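Long-range contacts in Two-component response regulator (Geobacillus stearothermophilus, PDB 6SWI), which probably binds DNA through its C-terminal helix-turn-helix domain and so controls transcription of genes for arabinan utilization: residues K16-S21 against K57-K62; L68-P73 against Q103-R108. All coordinates share one frame; numbering follows the deposited sequence. Where two conformers were deposited one is given.

Contact 1 of 2, residues K16-S21 against K57-K62; sequences KHFSQS and KIRMEK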
loop_
_atom_site.group_PDB
_atom_site.type_symbol
_atom_site.label_atom_id
_atom_site.label_comp_id
_atom_site.label_asym_id
_atom_site.label_seq_id
_atom_site.Cartn_x
_atom_site.Cartn_y
_atom_site.Cartn_z
ATOM N N LYS A 16 10.139 0.735 0.678
ATOM C CA LYS A 16 10.614 2.096 0.474
ATOM C C LYS A 16 10.007 2.767 -0.748
ATOM O O LYS A 16 9.862 3.996 -0.753
ATOM C CB LYS A 16 12.141 2.118 0.340
ATOM C CG LYS A 16 12.891 2.247 1.658
ATOM C CD LYS A 16 14.341 2.661 1.446
ATOM C CE LYS A 16 15.133 1.573 0.757
ATOM N NZ LYS A 16 16.587 1.891 0.683
ATOM N N HIS A 17 9.647 2.003 -1.784
ATOM C CA HIS A 17 9.352 2.575 -3.093
ATOM C C HIS A 17 7.944 2.304 -3.591
ATOM O O HIS A 17 7.660 2.555 -4.766
ATOM C CB HIS A 17 10.402 2.145 -4.117
ATOM C CG HIS A 17 11.729 2.762 -3.860
ATOM N ND1 HIS A 17 12.835 2.048 -3.452
ATOM C CD2 HIS A 17 12.105 4.061 -3.888
ATOM C CE1 HIS A 17 13.843 2.881 -3.273
ATOM N NE2 HIS A 17 13.427 4.107 -3.533
ATOM N N PHE A 18 7.042 1.841 -2.731
ATOM C CA PHE A 18 5.687 1.550 -3.184
ATOM C C PHE A 18 4.987 2.779 -3.754
ATOM O O PHE A 18 4.024 2.626 -4.510
ATOM C CB PHE A 18 4.881 0.982 -2.022
ATOM C CG PHE A 18 4.671 1.966 -0.922
ATOM C CD1 PHE A 18 3.611 2.865 -0.963
ATOM C CD2 PHE A 18 5.548 2.028 0.137
ATOM C CE1 PHE A 18 3.435 3.789 0.031
ATOM C CE2 PHE A 18 5.368 2.946 1.135
ATOM C CZ PHE A 18 4.316 3.824 1.091
ATOM N N SER A 19 5.431 3.990 -3.397
ATOM C CA SER A 19 4.807 5.199 -3.926
ATOM C C SER A 19 5.068 5.390 -5.413
ATOM O O SER A 19 4.435 6.256 -6.028
ATOM C CB SER A 19 5.293 6.440 -3.170
ATOM O OG SER A 19 6.676 6.647 -3.387
ATOM N N GLN A 20 5.965 4.602 -6.002
ATOM C CA GLN A 20 6.381 4.777 -7.388
ATOM C C GLN A 20 5.485 3.957 -8.309
ATOM O O GLN A 20 5.440 2.725 -8.213
ATOM C CB GLN A 20 7.842 4.366 -7.559
ATOM C CG GLN A 20 8.782 5.173 -6.704
ATOM C CD GLN A 20 8.613 6.659 -6.943
ATOM O OE1 GLN A 20 8.797 7.140 -8.062
ATOM N NE2 GLN A 20 8.235 7.393 -5.900
ATOM N N SER A 21 4.764 4.646 -9.195
ATOM C CA SER A 21 3.784 3.947 -10.009
ATOM C C SER A 21 4.425 3.069 -11.073
ATOM O O SER A 21 3.712 2.278 -11.694
ATOM C CB SER A 21 2.804 4.919 -10.662
ATOM O OG SER A 21 3.504 5.876 -11.428
ATOM N N LYS A 57 -0.943 -4.672 -1.109
ATOM C CA LYS A 57 -1.263 -4.629 0.310
ATOM C C LYS A 57 -0.537 -3.485 1.004
ATOM O O LYS A 57 -1.144 -2.743 1.786
ATOM C CB LYS A 57 -0.931 -5.959 0.975
ATOM C CG LYS A 57 -1.291 -5.973 2.446
ATOM C CD LYS A 57 -1.283 -7.379 2.995
ATOM C CE LYS A 57 0.076 -8.018 2.805
ATOM N NZ LYS A 57 0.086 -9.405 3.323
ATOM N N ILE A 58 0.755 -3.311 0.718
ATOM C CA ILE A 58 1.514 -2.219 1.323
ATOM C C ILE A 58 0.918 -0.878 0.926
ATOM O O ILE A 58 0.758 0.026 1.759
ATOM C CB ILE A 58 2.997 -2.320 0.924
ATOM C CG1 ILE A 58 3.646 -3.519 1.604
ATOM C CG2 ILE A 58 3.724 -1.032 1.258
ATOM C CD1 ILE A 58 4.985 -3.909 1.003
ATOM N N ARG A 59 0.572 -0.734 -0.355
ATOM C CA ARG A 59 -0.017 0.513 -0.829
ATOM C C ARG A 59 -1.346 0.809 -0.152
ATOM O O ARG A 59 -1.603 1.953 0.241
ATOM C CB ARG A 59 -0.203 0.444 -2.339
ATOM C CG ARG A 59 1.098 0.500 -3.083
ATOM C CD ARG A 59 0.912 0.223 -4.552
ATOM N NE ARG A 59 2.061 0.704 -5.298
ATOM C CZ ARG A 59 2.298 0.457 -6.578
ATOM N NH1 ARG A 59 1.479 -0.314 -7.276
ATOM N NH2 ARG A 59 3.369 0.987 -7.149
ATOM N N MET A 60 -2.217 -0.193 -0.037
ATOM C CA MET A 60 -3.542 0.065 0.515
ATOM C C MET A 60 -3.472 0.340 2.009
ATOM O O MET A 60 -4.242 1.158 2.531
ATOM C CB MET A 60 -4.480 -1.100 0.187
ATOM C CG MET A 60 -4.731 -1.292 -1.318
ATOM S SD MET A 60 -5.426 0.171 -2.141
ATOM C CE MET A 60 -4.024 0.781 -3.054
ATOM N N GLU A 61 -2.543 -0.306 2.712
ATOM C CA GLU A 61 -2.390 0.007 4.126
ATOM C C GLU A 61 -1.835 1.416 4.339
ATOM O O GLU A 61 -2.263 2.118 5.262
ATOM C CB GLU A 61 -1.591 -1.076 4.839
ATOM C CG GLU A 61 -2.270 -2.448 4.730
ATOM C CD GLU A 61 -3.271 -2.724 5.849
ATOM O OE1 GLU A 61 -4.113 -1.843 6.134
ATOM O OE2 GLU A 61 -3.234 -3.836 6.420
ATOM N N LYS A 62 -0.913 1.866 3.481
ATOM C CA LYS A 62 -0.467 3.259 3.564
ATOM C C LYS A 62 -1.608 4.213 3.242
ATOM O O LYS A 62 -1.764 5.255 3.891
ATOM C CB LYS A 62 0.703 3.516 2.619
ATOM C CG LYS A 62 1.207 4.946 2.664
ATOM C CD LYS A 62 1.782 5.257 4.035
ATOM C CE LYS A 62 2.416 6.614 4.059
ATOM N NZ LYS A 62 3.137 6.853 5.344
HETATM O O HOH W 1 3.411 -0.090 -9.722
#
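The guanidinium of Arg59 meets the turn 17-20 with its edge: Phe18 O, Gln20 O and a water oxygen all lie near its plane. The Phe18 ring stands at 70° to that plane, its side chain sliding past Arg59 in the opposite direction. The grip on Phe18 O is side-on. NE donates at 2.9 Å to Phe18 O, within the carbonyl plane and on a lone pair, whereas NH2 reaches the same Phe18 O at 3.2 Å from a tilted position. Arg59 NH2 also lies 2.9 Å from Gln20 O and donates to the water, which returns a weak bond to Ser21 O. The chain of Arg59, extended from CG to NE, spans the distance from helix to turn.

Helix 51-69 fits the long central helix that joins the two helix-turn-helix motifs of AraC-type DNA-binding domains; the contact sets it against the type I turn 17-20.

The apolar half rests on Phe18, whose CG sits between backbone N and carbonyl carbon (chi1 66°). Ile58 CG2 approaches Phe18 CD2 to 3.7 Å. The Lys62 side chain crosses that of Phe18 at about a right angle, its CG 3.6 Å from Phe18 CE1, and its NZ continues to a salt bridge with Glu65. Val81, in the loop after helix 74-80, touches both Arg59 and Lys62, and Ser21 OG is hydrogen-bonded to Asp84.

Contact 2 of 2, residues L68-P73 against Q103-R108; sequences LSTELP and QYRRTR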
loop_
_atom_site.group_PDB
_atom_site.type_symbol
_atom_site.label_atom_id
_atom_site.label_comp_id
_atom_site.label_asym_id
_atom_site.label_seq_id
_atom_site.Cartn_x
_atom_site.Cartn_y
_atom_site.Cartn_z
ATOM N N LEU A 68 -6.911 8.327 7.394
ATOM C CA LEU A 68 -7.302 8.589 8.769
ATOM C C LEU A 68 -6.471 9.672 9.432
ATOM O O LEU A 68 -6.963 10.344 10.345
ATOM C CB LEU A 68 -7.202 7.308 9.594
ATOM C CG LEU A 68 -8.087 6.189 9.051
ATOM C CD1 LEU A 68 -8.115 5.007 10.010
ATOM C CD2 LEU A 68 -9.505 6.672 8.727
ATOM N N SER A 69 -5.227 9.866 9.007
ATOM C CA SER A 69 -4.312 10.765 9.694
ATOM C C SER A 69 -4.062 12.057 8.942
ATOM O O SER A 69 -3.256 12.869 9.392
ATOM C CB SER A 69 -2.982 10.065 9.958
ATOM O OG SER A 69 -2.323 9.841 8.733
ATOM N N THR A 70 -4.721 12.261 7.811
ATOM C CA THR A 70 -4.637 13.508 7.072
ATOM C C THR A 70 -6.010 13.801 6.501
ATOM O O THR A 70 -6.892 12.938 6.456
ATOM C CB THR A 70 -3.669 13.458 5.874
ATOM O OG1 THR A 70 -4.302 12.798 4.767
ATOM C CG2 THR A 70 -2.353 12.778 6.214
ATOM N N GLU A 71 -6.170 15.034 6.026
ATOM C CA GLU A 71 -7.357 15.437 5.291
ATOM C C GLU A 71 -7.070 15.563 3.800
ATOM O O GLU A 71 -7.780 16.279 3.090
ATOM C CB GLU A 71 -7.961 16.711 5.891
ATOM C CG GLU A 71 -8.440 16.483 7.326
ATOM C CD GLU A 71 -8.907 17.737 8.033
ATOM O OE1 GLU A 71 -8.563 18.851 7.588
ATOM O OE2 GLU A 71 -9.621 17.600 9.054
ATOM N N LEU A 72 -6.054 14.856 3.314
ATOM C CA LEU A 72 -5.708 14.923 1.904
ATOM C C LEU A 72 -6.872 14.437 1.051
ATOM O O LEU A 72 -7.542 13.459 1.411
ATOM C CB LEU A 72 -4.534 13.993 1.608
ATOM C CG LEU A 72 -3.157 14.426 2.094
ATOM C CD1 LEU A 72 -2.204 13.254 2.019
ATOM C CD2 LEU A 72 -2.640 15.592 1.279
ATOM N N PRO A 73 -7.109 15.056 -0.101
ATOM C CA PRO A 73 -8.099 14.513 -1.034
ATOM C C PRO A 73 -7.657 13.156 -1.552
ATOM O O PRO A 73 -6.460 12.844 -1.611
ATOM C CB PRO A 73 -8.123 15.552 -2.159
ATOM C CG PRO A 73 -7.719 16.822 -1.480
ATOM C CD PRO A 73 -6.685 16.417 -0.478
ATOM N N GLN A 103 -16.012 5.965 2.327
ATOM C CA GLN A 103 -16.688 5.303 3.433
ATOM C C GLN A 103 -15.703 4.819 4.488
ATOM O O GLN A 103 -16.049 4.778 5.675
ATOM C CB GLN A 103 -17.578 4.177 2.919
ATOM C CG GLN A 103 -18.915 4.665 2.357
ATOM C CD GLN A 103 -19.765 5.356 3.405
ATOM O OE1 GLN A 103 -20.521 6.278 3.099
ATOM N NE2 GLN A 103 -19.642 4.913 4.652
ATOM N N TYR A 104 -14.482 4.460 4.088
ATOM C CA TYR A 104 -13.441 4.147 5.065
ATOM C C TYR A 104 -13.243 5.322 6.020
ATOM O O TYR A 104 -13.221 5.155 7.247
ATOM C CB TYR A 104 -12.142 3.789 4.326
ATOM C CG TYR A 104 -11.081 3.203 5.228
ATOM C CD1 TYR A 104 -11.045 1.839 5.494
ATOM C CD2 TYR A 104 -10.109 4.007 5.801
ATOM C CE1 TYR A 104 -10.078 1.295 6.319
ATOM C CE2 TYR A 104 -9.138 3.468 6.641
ATOM C CZ TYR A 104 -9.134 2.113 6.894
ATOM O OH TYR A 104 -8.189 1.563 7.734
ATOM N N ARG A 105 -13.148 6.532 5.470
ATOM C CA ARG A 105 -13.038 7.728 6.298
ATOM C C ARG A 105 -14.276 7.949 7.152
ATOM O O ARG A 105 -14.170 8.203 8.354
ATOM C CB ARG A 105 -12.849 8.939 5.403
ATOM C CG ARG A 105 -11.438 9.314 5.230
ATOM C CD ARG A 105 -11.293 10.576 4.435
ATOM N NE ARG A 105 -9.915 11.008 4.535
ATOM C CZ ARG A 105 -9.287 11.739 3.633
ATOM N NH1 ARG A 105 -9.903 12.116 2.515
ATOM N NH2 ARG A 105 -8.027 12.065 3.848
ATOM N N ARG A 106 -15.461 7.911 6.541
ATOM C CA ARG A 106 -16.669 8.223 7.296
ATOM C C ARG A 106 -16.825 7.302 8.499
ATOM O O ARG A 106 -17.268 7.737 9.569
ATOM C CB ARG A 106 -17.895 8.168 6.388
ATOM C CG ARG A 106 -17.939 9.305 5.382
ATOM C CD ARG A 106 -19.250 9.337 4.616
ATOM N NE ARG A 106 -20.369 9.780 5.438
ATOM C CZ ARG A 106 -20.713 11.053 5.603
ATOM N NH1 ARG A 106 -20.018 12.009 5.006
ATOM N NH2 ARG A 106 -21.748 11.368 6.369
ATOM N N THR A 107 -16.446 6.035 8.356
ATOM C CA THR A 107 -16.623 5.119 9.472
ATOM C C THR A 107 -15.514 5.231 10.509
ATOM O O THR A 107 -15.778 5.014 11.699
ATOM C CB THR A 107 -16.759 3.682 8.975
ATOM O OG1 THR A 107 -15.628 3.339 8.164
ATOM C CG2 THR A 107 -18.036 3.540 8.172
ATOM N N ARG A 108 -14.295 5.588 10.105
ATOM C CA ARG A 108 -13.142 5.455 10.985
ATOM C C ARG A 108 -12.487 6.753 11.424
ATOM O O ARG A 108 -11.794 6.752 12.446
ATOM C CB ARG A 108 -12.076 4.584 10.313
ATOM C CG ARG A 108 -12.532 3.153 10.109
ATOM C CD ARG A 108 -11.672 2.471 9.083
ATOM N NE ARG A 108 -11.967 1.050 8.919
ATOM C CZ ARG A 108 -13.022 0.576 8.263
ATOM N NH1 ARG A 108 -13.906 1.405 7.724
ATOM N NH2 ARG A 108 -13.191 -0.732 8.147
#
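Arg105 spends both terminal nitrogens on a single acceptor, Leu72 O, rather than on two oxygens of a carboxylate. The grip is end-on, and the oxygen lies only 2° out of the guanidinium plane. NH2 is 2.8 Å from Leu72 O, in the carbonyl plane and on a lone pair; NH1, at 2.9 Å from the same Leu72 O, comes in tilted from that plane. NH2 makes a further, weak bond of 3.0 Å to Thr70 O, and NE donates to Leu67 O. Three backbone carbonyls around the end of helix 51-69 thus fix the rotation of the guanidinium, which an extended chain from CG to NE carries to them.

The receiving loop is itself ordered by an ST turn: Thr70 OG1 accepts from Leu72 N at 3.1 Å, and it is also hydrogen-bonded to Leu66 O. A leucine in place of Arg105 would probably leave Leu72 O and Leu67 O without these donors and the loop 70-72 freer to shift.

Beside this polar site, Leu68 packs on the last helix. Its side chain crosses Tyr104 at about a right angle, with CG 3.8 Å from Tyr104 CE2, while CD2 lies 3.7 Å from Arg108 CB. Arg108, extended from CG to NE, runs across the Tyr104 ring, its CD 3.3 Å above the plane and over the centre.

Tyr104 also touches Ala64 and Leu67 of helix 51-69 and meets Phe93 of helix 86-97 edge-to-face. Arg105 rests on Ile74 and Ile77, so helix 101-108 lies against helices 51-69, 74-80 and 86-97, consistent with the last helix of an AraC-type domain packing on its second helix-turn-helix motif.

Overall arrangement
Both contacts are surface contacts and share helix 51-69, yet they use different parts of it. The centre of contact 1 lies about 4 Å from that of the chain, and the contact draws on the middle of the helix; contact 2, its centre about 15 Å from the chain's, sits at the C-terminal end. The two contact centres are about 17 Å apart. In each, an arginine holds a backbone carbonyl with two nitrogens, but the direction reverses: in contact 1 the long helix supplies the arginine, side-on, to a loop before it in the chain, whereas in contact 2 the loop leaving it receives one end-on. In contact 1 the loop brings an aromatic ring to aliphatic groups of the helix; in contact 2 the long helix brings the leucine and the last helix the ring.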